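Local coordinates for protein Azi13 (PDB 5HMB) that probably acts as a hotdog-fold thioesterase of the PaaI family, cleaving a polyketide-type or naphthoyl thioester in azinomycin biosynthesis, at residues 101-104 / 109-112. Numbering follows the deposited sequence.
Sequences VHRG and VWSV. With SO4 (sulfate ion), chain B; SO4 (sulfate ion), chain C.
Consecutive Val101 and His102 sit across from the single Val109, a classic beta bulge in an antiparallel hairpin. Val109 O accepts two donors: Val101 N at 2.8 Å, tilted from the carbonyl plane, and His102 N at 3.1 Å, on a lone pair; Val109 N returns a hydrogen bond to His102 O. Val101 touches through its branch carbon CB, 4.0 Å from Val109 CG1, and through CG2, 3.9 Å from Ser111 CB. On the opposite face from His102 and Val109, Arg103 runs past the Trp110 indole, its CD 3.5 Å from Trp110 CZ2, guanidinium and ring planes 85° apart. A bend at chi3 (-54°) turns the guanidinium edge to a sulfate, probably from the crystallisation liquor, whose sulfur lies in the guanidinium plane; NE bonds O4, NH2 O1 and the backbone N O2. With an alanine here, the sulfate would probably keep just that backbone N, and Trp110 CZ2 would lose the CD methylene packed against it. At the imidazole edge, His102 NE2 donates a nearly straight hydrogen bond to a second sulfate's O4; the ring stacks on Phe84 of the second subunit. Trp110 packs on Ala60 and Ala63 of helix 49-68, the central hotdog helix; strand 107-115 pairs antiparallel with strands 102-103 and 121-133.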
loop_
_atom_site.group_PDB
_atom_site.type_symbol
_atom_site.label_atom_id
_atom_site.label_comp_id
_atom_site.label_asym_id
_atom_site.label_seq_id
_atom_site.Cartn_x
_atom_site.Cartn_y
_atom_site.Cartn_z
ATOM N N VAL A 101 -4.947 -1.952 -14.527
ATOM C CA VAL A 101 -3.875 -0.976 -14.463
ATOM C C VAL A 101 -2.672 -1.437 -15.269
ATOM O O VAL A 101 -2.114 -0.664 -16.045
ATOM C CB VAL A 101 -3.475 -0.695 -12.998
ATOM C CG1 VAL A 101 -2.226 0.172 -12.967
ATOM C CG2 VAL A 101 -4.627 -0.054 -12.217
ATOM N N HIS A 102 -2.275 -2.698 -15.086
ATOM C CA HIS A 102 -1.148 -3.297 -15.803
ATOM C C HIS A 102 -1.408 -4.785 -15.967
ATOM O O HIS A 102 -1.793 -5.449 -15.002
ATOM C CB HIS A 102 0.156 -3.074 -15.041
ATOM C CG HIS A 102 1.310 -3.894 -15.530
ATOM N ND1 HIS A 102 2.231 -3.413 -16.435
ATOM C CD2 HIS A 102 1.714 -5.149 -15.213
ATOM C CE1 HIS A 102 3.146 -4.340 -16.668
ATOM N NE2 HIS A 102 2.855 -5.402 -15.939
ATOM N N ARG A 103 -1.200 -5.300 -17.178
ATOM C CA ARG A 103 -1.412 -6.716 -17.482
ATOM C C ARG A 103 -0.245 -7.148 -18.360
ATOM O O ARG A 103 -0.225 -6.858 -19.559
ATOM C CB ARG A 103 -2.756 -6.939 -18.166
ATOM C CG ARG A 103 -3.948 -6.691 -17.250
ATOM C CD ARG A 103 -5.265 -6.659 -18.025
ATOM N NE ARG A 103 -5.215 -5.699 -19.126
ATOM C CZ ARG A 103 -6.209 -5.479 -19.982
ATOM N NH1 ARG A 103 -7.350 -6.142 -19.876
ATOM N NH2 ARG A 103 -6.055 -4.594 -20.956
ATOM N N GLY A 104 0.740 -7.806 -17.756
ATOM C CA GLY A 104 1.940 -8.176 -18.486
ATOM C C GLY A 104 2.261 -9.659 -18.455
ATOM O O GLY A 104 1.376 -10.497 -18.248
ATOM N N VAL A 109 -1.940 -5.893 -12.284
ATOM C CA VAL A 109 -2.493 -5.008 -11.264
ATOM C C VAL A 109 -3.853 -4.514 -11.740
ATOM O O VAL A 109 -3.983 -4.042 -12.874
ATOM C CB VAL A 109 -1.564 -3.816 -10.967
ATOM C CG1 VAL A 109 -2.230 -2.887 -9.954
ATOM C CG2 VAL A 109 -0.238 -4.300 -10.447
ATOM N N TRP A 110 -4.858 -4.613 -10.870
ATOM C CA TRP A 110 -6.205 -4.142 -11.141
ATOM C C TRP A 110 -6.624 -3.158 -10.056
ATOM O O TRP A 110 -6.161 -3.242 -8.918
ATOM C CB TRP A 110 -7.207 -5.301 -11.196
ATOM C CG TRP A 110 -7.016 -6.143 -12.399
ATOM C CD1 TRP A 110 -5.989 -7.018 -12.638
ATOM C CD2 TRP A 110 -7.855 -6.174 -13.559
ATOM N NE1 TRP A 110 -6.150 -7.602 -13.879
ATOM C CE2 TRP A 110 -7.286 -7.096 -14.463
ATOM C CE3 TRP A 110 -9.035 -5.510 -13.921
ATOM C CZ2 TRP A 110 -7.859 -7.374 -15.710
ATOM C CZ3 TRP A 110 -9.603 -5.787 -15.157
ATOM C CH2 TRP A 110 -9.013 -6.709 -16.036
ATOM N N SER A 111 -7.508 -2.230 -10.418
ATOM C CA SER A 111 -8.066 -1.236 -9.506
ATOM C C SER A 111 -9.565 -1.467 -9.394
ATOM O O SER A 111 -10.267 -1.515 -10.409
ATOM C CB SER A 111 -7.776 0.182 -10.005
ATOM O OG SER A 111 -8.452 1.148 -9.229
ATOM N N VAL A 112 -10.055 -1.623 -8.173
ATOM C CA VAL A 112 -11.450 -1.955 -7.929
ATOM C C VAL A 112 -12.071 -0.822 -7.131
ATOM O O VAL A 112 -11.599 -0.503 -6.029
ATOM C CB VAL A 112 -11.597 -3.287 -7.181
ATOM C CG1 VAL A 112 -13.047 -3.634 -7.013
ATOM C CG2 VAL A 112 -10.858 -4.390 -7.911
HETATM S S SO4 B . -2.776 -3.189 -19.887
HETATM O O1 SO4 B . -3.092 -4.008 -21.068
HETATM O O2 SO4 B . -1.403 -3.428 -19.435
HETATM O O3 SO4 B . -2.932 -1.778 -20.238
HETATM O O4 SO4 B . -3.670 -3.517 -18.779
HETATM S S SO4 C . 5.380 -7.992 -16.277
HETATM O O1 SO4 C . 5.315 -7.320 -17.578
HETATM O O2 SO4 C . 5.941 -9.340 -16.405
HETATM O O3 SO4 C . 6.210 -7.197 -15.381
HETATM O O4 SO4 C . 4.032 -8.127 -15.731
#